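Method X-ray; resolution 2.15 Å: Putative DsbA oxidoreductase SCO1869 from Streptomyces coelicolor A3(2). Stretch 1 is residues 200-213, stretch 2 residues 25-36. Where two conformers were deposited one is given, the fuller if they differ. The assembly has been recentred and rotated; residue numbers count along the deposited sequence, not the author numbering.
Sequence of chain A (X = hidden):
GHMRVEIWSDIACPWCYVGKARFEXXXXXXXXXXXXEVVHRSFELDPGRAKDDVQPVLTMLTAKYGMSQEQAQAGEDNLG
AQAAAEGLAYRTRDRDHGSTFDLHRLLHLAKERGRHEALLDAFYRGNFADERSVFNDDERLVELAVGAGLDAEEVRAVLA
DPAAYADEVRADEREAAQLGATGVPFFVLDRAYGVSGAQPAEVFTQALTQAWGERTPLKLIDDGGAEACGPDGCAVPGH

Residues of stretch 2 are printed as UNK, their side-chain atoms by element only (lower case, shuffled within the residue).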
# COMPACT_ATOMS: atom_id res chain seq x y z
N PRO A 200 -22.48 -12.82 4.65
CA PRO A 200 -23.54 -11.96 4.09
C PRO A 200 -23.07 -10.52 3.99
O PRO A 200 -22.32 -10.05 4.86
CB PRO A 200 -24.68 -12.04 5.14
CG PRO A 200 -24.46 -13.35 5.89
CD PRO A 200 -22.99 -13.73 5.71
N ALA A 201 -23.50 -9.79 2.98
CA ALA A 201 -23.07 -8.40 2.90
C ALA A 201 -23.41 -7.67 4.19
O ALA A 201 -22.73 -6.70 4.56
CB ALA A 201 -23.65 -7.68 1.65
N GLU A 202 -24.45 -8.18 4.88
CA GLU A 202 -24.94 -7.71 6.20
C GLU A 202 -23.89 -7.69 7.27
O GLU A 202 -23.73 -6.68 7.97
CB GLU A 202 -26.11 -8.56 6.75
CG GLU A 202 -27.35 -8.52 5.92
CD GLU A 202 -27.43 -7.25 5.08
OE1 GLU A 202 -27.23 -6.14 5.65
OE2 GLU A 202 -27.66 -7.36 3.86
N VAL A 203 -23.22 -8.83 7.43
CA VAL A 203 -22.13 -8.93 8.37
C VAL A 203 -21.02 -7.95 7.94
O VAL A 203 -20.59 -7.13 8.75
CB VAL A 203 -21.62 -10.37 8.51
CG1 VAL A 203 -20.57 -10.44 9.58
CG2 VAL A 203 -22.78 -11.30 8.86
N PHE A 204 -20.63 -8.00 6.65
CA PHE A 204 -19.59 -7.08 6.16
C PHE A 204 -19.92 -5.61 6.48
O PHE A 204 -19.10 -4.87 7.01
CB PHE A 204 -19.36 -7.25 4.67
CG PHE A 204 -18.59 -8.46 4.32
CD1 PHE A 204 -17.41 -8.76 5.00
CD2 PHE A 204 -19.03 -9.31 3.34
CE1 PHE A 204 -16.66 -9.89 4.68
CE2 PHE A 204 -18.31 -10.46 3.01
CZ PHE A 204 -17.12 -10.74 3.67
N THR A 205 -21.16 -5.22 6.20
CA THR A 205 -21.64 -3.89 6.54
C THR A 205 -21.43 -3.59 8.02
O THR A 205 -20.83 -2.57 8.37
CB THR A 205 -23.12 -3.75 6.06
OG1 THR A 205 -23.08 -3.34 4.68
CG2 THR A 205 -23.91 -2.73 6.87
N GLN A 206 -21.93 -4.50 8.87
CA GLN A 206 -21.74 -4.47 10.32
C GLN A 206 -20.27 -4.31 10.72
O GLN A 206 -19.94 -3.43 11.54
CB GLN A 206 -22.27 -5.77 10.94
CG GLN A 206 -21.58 -6.17 12.24
CD GLN A 206 -21.74 -5.12 13.34
OE1 GLN A 206 -22.70 -4.34 13.35
NE2 GLN A 206 -20.80 -5.10 14.28
N ALA A 207 -19.42 -5.16 10.15
CA ALA A 207 -17.98 -5.16 10.40
C ALA A 207 -17.35 -3.81 10.02
O ALA A 207 -16.63 -3.22 10.82
CB ALA A 207 -17.28 -6.30 9.64
N LEU A 208 -17.63 -3.32 8.83
CA LEU A 208 -17.20 -1.97 8.44
C LEU A 208 -17.61 -0.92 9.48
O LEU A 208 -16.79 -0.09 9.89
CB LEU A 208 -17.76 -1.61 7.06
CG LEU A 208 -17.13 -2.36 5.89
CD1 LEU A 208 -17.93 -2.32 4.56
CD2 LEU A 208 -15.72 -1.87 5.68
N THR A 209 -18.85 -0.99 9.95
CA THR A 209 -19.42 0.06 10.79
C THR A 209 -18.83 0.07 12.16
O THR A 209 -18.52 1.12 12.71
CB THR A 209 -20.93 -0.07 10.87
OG1 THR A 209 -21.47 0.26 9.59
CG2 THR A 209 -21.52 0.89 11.92
N GLN A 210 -18.66 -1.13 12.70
CA GLN A 210 -18.06 -1.33 13.99
C GLN A 210 -16.60 -0.91 13.96
O GLN A 210 -16.15 -0.17 14.82
CB GLN A 210 -18.17 -2.81 14.37
CG GLN A 210 -18.21 -3.07 15.84
CD GLN A 210 -18.35 -4.54 16.15
OE1 GLN A 210 -18.81 -5.31 15.31
NE2 GLN A 210 -17.95 -4.93 17.35
N ALA A 211 -15.90 -1.37 12.93
CA ALA A 211 -14.47 -1.08 12.75
C ALA A 211 -14.29 0.42 12.63
O ALA A 211 -13.49 1.00 13.36
CB ALA A 211 -13.93 -1.77 11.51
N TRP A 212 -15.07 1.04 11.74
CA TRP A 212 -15.06 2.50 11.62
C TRP A 212 -15.42 3.15 12.95
O TRP A 212 -14.71 4.03 13.43
CB TRP A 212 -16.07 2.94 10.57
CG TRP A 212 -15.99 4.38 10.25
CD1 TRP A 212 -16.71 5.41 10.84
CD2 TRP A 212 -15.17 4.99 9.25
NE1 TRP A 212 -16.36 6.61 10.25
CE2 TRP A 212 -15.42 6.38 9.27
CE3 TRP A 212 -14.23 4.48 8.32
CZ2 TRP A 212 -14.78 7.28 8.41
CZ3 TRP A 212 -13.59 5.38 7.46
CH2 TRP A 212 -13.87 6.76 7.52
N GLY A 213 -16.51 2.70 13.55
CA GLY A 213 -17.06 3.39 14.70
C GLY A 213 -16.09 3.42 15.86
O GLY A 213 -16.05 4.38 16.61
N UNK A 25 -20.19 -5.31 -2.50
CA UNK A 25 -21.58 -4.91 -2.38
C UNK A 25 -21.80 -4.21 -1.03
O UNK A 25 -22.40 -3.16 -0.98
c UNK A 25 -22.50 -6.11 -2.62
c UNK A 25 -24.78 -7.18 -2.26
c UNK A 25 -25.77 -6.96 -3.38
c UNK A 25 -23.91 -5.92 -2.09
n UNK A 25 -27.11 -7.64 -3.13
N UNK A 26 -21.25 -4.76 0.06
CA UNK A 26 -21.39 -4.15 1.39
C UNK A 26 -20.68 -2.80 1.45
O UNK A 26 -21.17 -1.83 2.09
c UNK A 26 -20.80 -5.08 2.44
N UNK A 27 -19.54 -2.71 0.78
CA UNK A 27 -18.75 -1.50 0.84
C UNK A 27 -19.50 -0.32 0.12
O UNK A 27 -19.47 0.84 0.60
c UNK A 27 -17.37 -1.77 0.24
c UNK A 27 -16.38 0.09 1.55
c UNK A 27 -16.49 -0.53 0.15
c UNK A 27 -15.08 -0.78 -0.48
N UNK A 28 -20.15 -0.64 -1.00
CA UNK A 28 -20.90 0.34 -1.77
C UNK A 28 -22.09 0.88 -1.00
O UNK A 28 -22.52 2.01 -1.22
c UNK A 28 -21.31 -0.22 -3.11
N UNK A 29 -22.60 0.13 -0.04
CA UNK A 29 -23.69 0.66 0.77
C UNK A 29 -23.20 1.20 2.11
O UNK A 29 -24.00 1.65 2.90
c UNK A 29 -24.76 -0.41 0.98
N UNK A 30 -21.90 1.16 2.36
CA UNK A 30 -21.34 1.70 3.63
C UNK A 30 -21.26 3.25 3.59
O UNK A 30 -20.79 3.79 2.60
c UNK A 30 -19.27 1.55 5.12
c UNK A 30 -19.94 1.09 3.86
c UNK A 30 -17.35 2.50 6.20
c UNK A 30 -19.26 1.80 7.53
c UNK A 30 -17.98 2.36 7.46
c UNK A 30 -19.89 1.39 6.37
c UNK A 30 -18.00 2.09 5.07
N UNK A 31 -21.73 3.95 4.67
CA UNK A 31 -21.76 5.42 4.73
C UNK A 31 -20.38 6.07 4.67
O UNK A 31 -20.30 7.23 4.33
c UNK A 31 -22.40 5.72 6.09
c UNK A 31 -22.41 3.39 5.86
c UNK A 31 -23.23 4.59 6.37
N UNK A 32 -19.30 5.35 4.96
CA UNK A 32 -17.98 5.96 4.83
C UNK A 32 -17.10 5.25 3.86
O UNK A 32 -15.90 5.15 4.09
c UNK A 32 -18.05 6.81 7.19
n UNK A 32 -18.04 8.18 7.22
c UNK A 32 -17.28 6.03 6.17
n UNK A 32 -19.32 7.54 8.81
c UNK A 32 -18.81 8.60 8.21
c UNK A 32 -18.88 6.41 8.18
N UNK A 33 -17.69 4.76 2.77
CA UNK A 33 -16.92 4.07 1.74
C UNK A 33 -15.83 4.95 1.15
O UNK A 33 -14.82 4.44 0.68
n UNK A 33 -18.73 4.04 -2.12
c UNK A 33 -17.83 3.63 0.61
c UNK A 33 -19.30 4.21 -3.31
n UNK A 33 -19.20 3.26 -4.24
c UNK A 33 -17.96 2.85 -1.76
n UNK A 33 -19.96 5.33 -3.57
c UNK A 33 -17.04 3.12 -0.59
N UNK A 34 -16.06 6.26 1.16
CA UNK A 34 -15.08 7.22 0.62
C UNK A 34 -13.77 7.22 1.42
O UNK A 34 -12.70 7.49 0.88
o UNK A 34 -16.11 10.39 2.04
c UNK A 34 -16.25 9.17 1.82
o UNK A 34 -16.87 8.41 2.62
c UNK A 34 -15.66 8.65 0.50
N UNK A 35 -13.86 6.87 2.70
CA UNK A 35 -12.67 6.76 3.54
C UNK A 35 -12.05 5.37 3.66
O UNK A 35 -11.20 5.17 4.51
N UNK A 36 -12.44 4.41 2.83
CA UNK A 36 -11.92 3.05 2.99
C UNK A 36 -10.94 2.73 1.87
O UNK A 36 -11.25 2.95 0.70
c UNK A 36 -13.06 2.00 2.98
c UNK A 36 -14.07 2.26 4.13
c UNK A 36 -12.48 0.54 3.03

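Position 25 carries four carbons in a row ending in a nitrogen, and its carbons graze Ala201 at the start of the stretch 1 helix: a lysine. Lys25 CD lies 4.1 Å from Ala201 CB. Position 26 has one side-chain carbon, pointing toward stretch 1 and touching Ala201, Phe204 and Thr205; it is alanine. Ala26 CB is 3.3 Å from Ala201 O, 3.4 Å from Phe204 CB and 3.6 Å from Thr205 OG1. The CA atoms of Ala201 and Ala26 are 4.8 Å apart, a close approach between backbones.

Position 27 has four carbons forked at the second and touching Leu208, hence leucine; Leu27 CD1 reaches Leu208 CD1 at 4.2 Å. Positions 28 and 29 each have a single carbon and are Ala28 and Ala29. The first points away, and Ala29 CB stays 5.0 Å from Thr205 OG1.

Position 30 shows one carbon and then a six-carbon ring without oxygen, touching Leu208, Thr209 and Trp212, so it is phenylalanine rather than tyrosine. Leu208 CB sits over the ring of Phe30, 3.7 Å from its centroid and 12° off the normal, a CH-pi contact. At the ring edge, Phe30 CE1 is 3.4 Å from Thr209 OG1 and Phe30 CZ is 3.7 Å from Trp212 CB. Position 31 has three carbons closing onto the backbone nitrogen: Pro31, second residue of a type I turn that starts at Phe30.

Position 32 has one carbon and a five-membered ring of three carbons and two nitrogens, lying against Trp212: histidine. The His32 ring and the five-membered ring of Trp212 form an offset stack, centroids 3.9 Å apart and planes at 10°. His32 CB also lies over the six-membered ring of Trp212, 3.5 Å from its centroid.

Position 33, three carbons, a nitrogen and a carbon bearing two more nitrogens, is arginine; Arg33 points away. Position 34, two carbons with two oxygens on the second, is Asp34, with no contact. Position 35 has no side chain, and its backbone touches Trp212: glycine. An ideal CB would stand 2.8 Å from Trp212 CH2, while Gly35 O approaches Trp212 CZ3 at 3.8 Å. Position 36, one carbon carrying two others, is Val36, whose CG2 comes no nearer than 4.6 Å to Trp212 CZ3.

No hydrogen bond crosses the contact. Packing accounts for the 593 Å² buried, with Ala26 allowing close approach at one end and the aromatic cluster filling the other. There Phe30 also directs its edge toward the Trp212 face, planes at 76°, so Trp212 meets two aromatic rings at different inclinations.

Stretch 2, residues 25-36: KALAAFPHRDGV
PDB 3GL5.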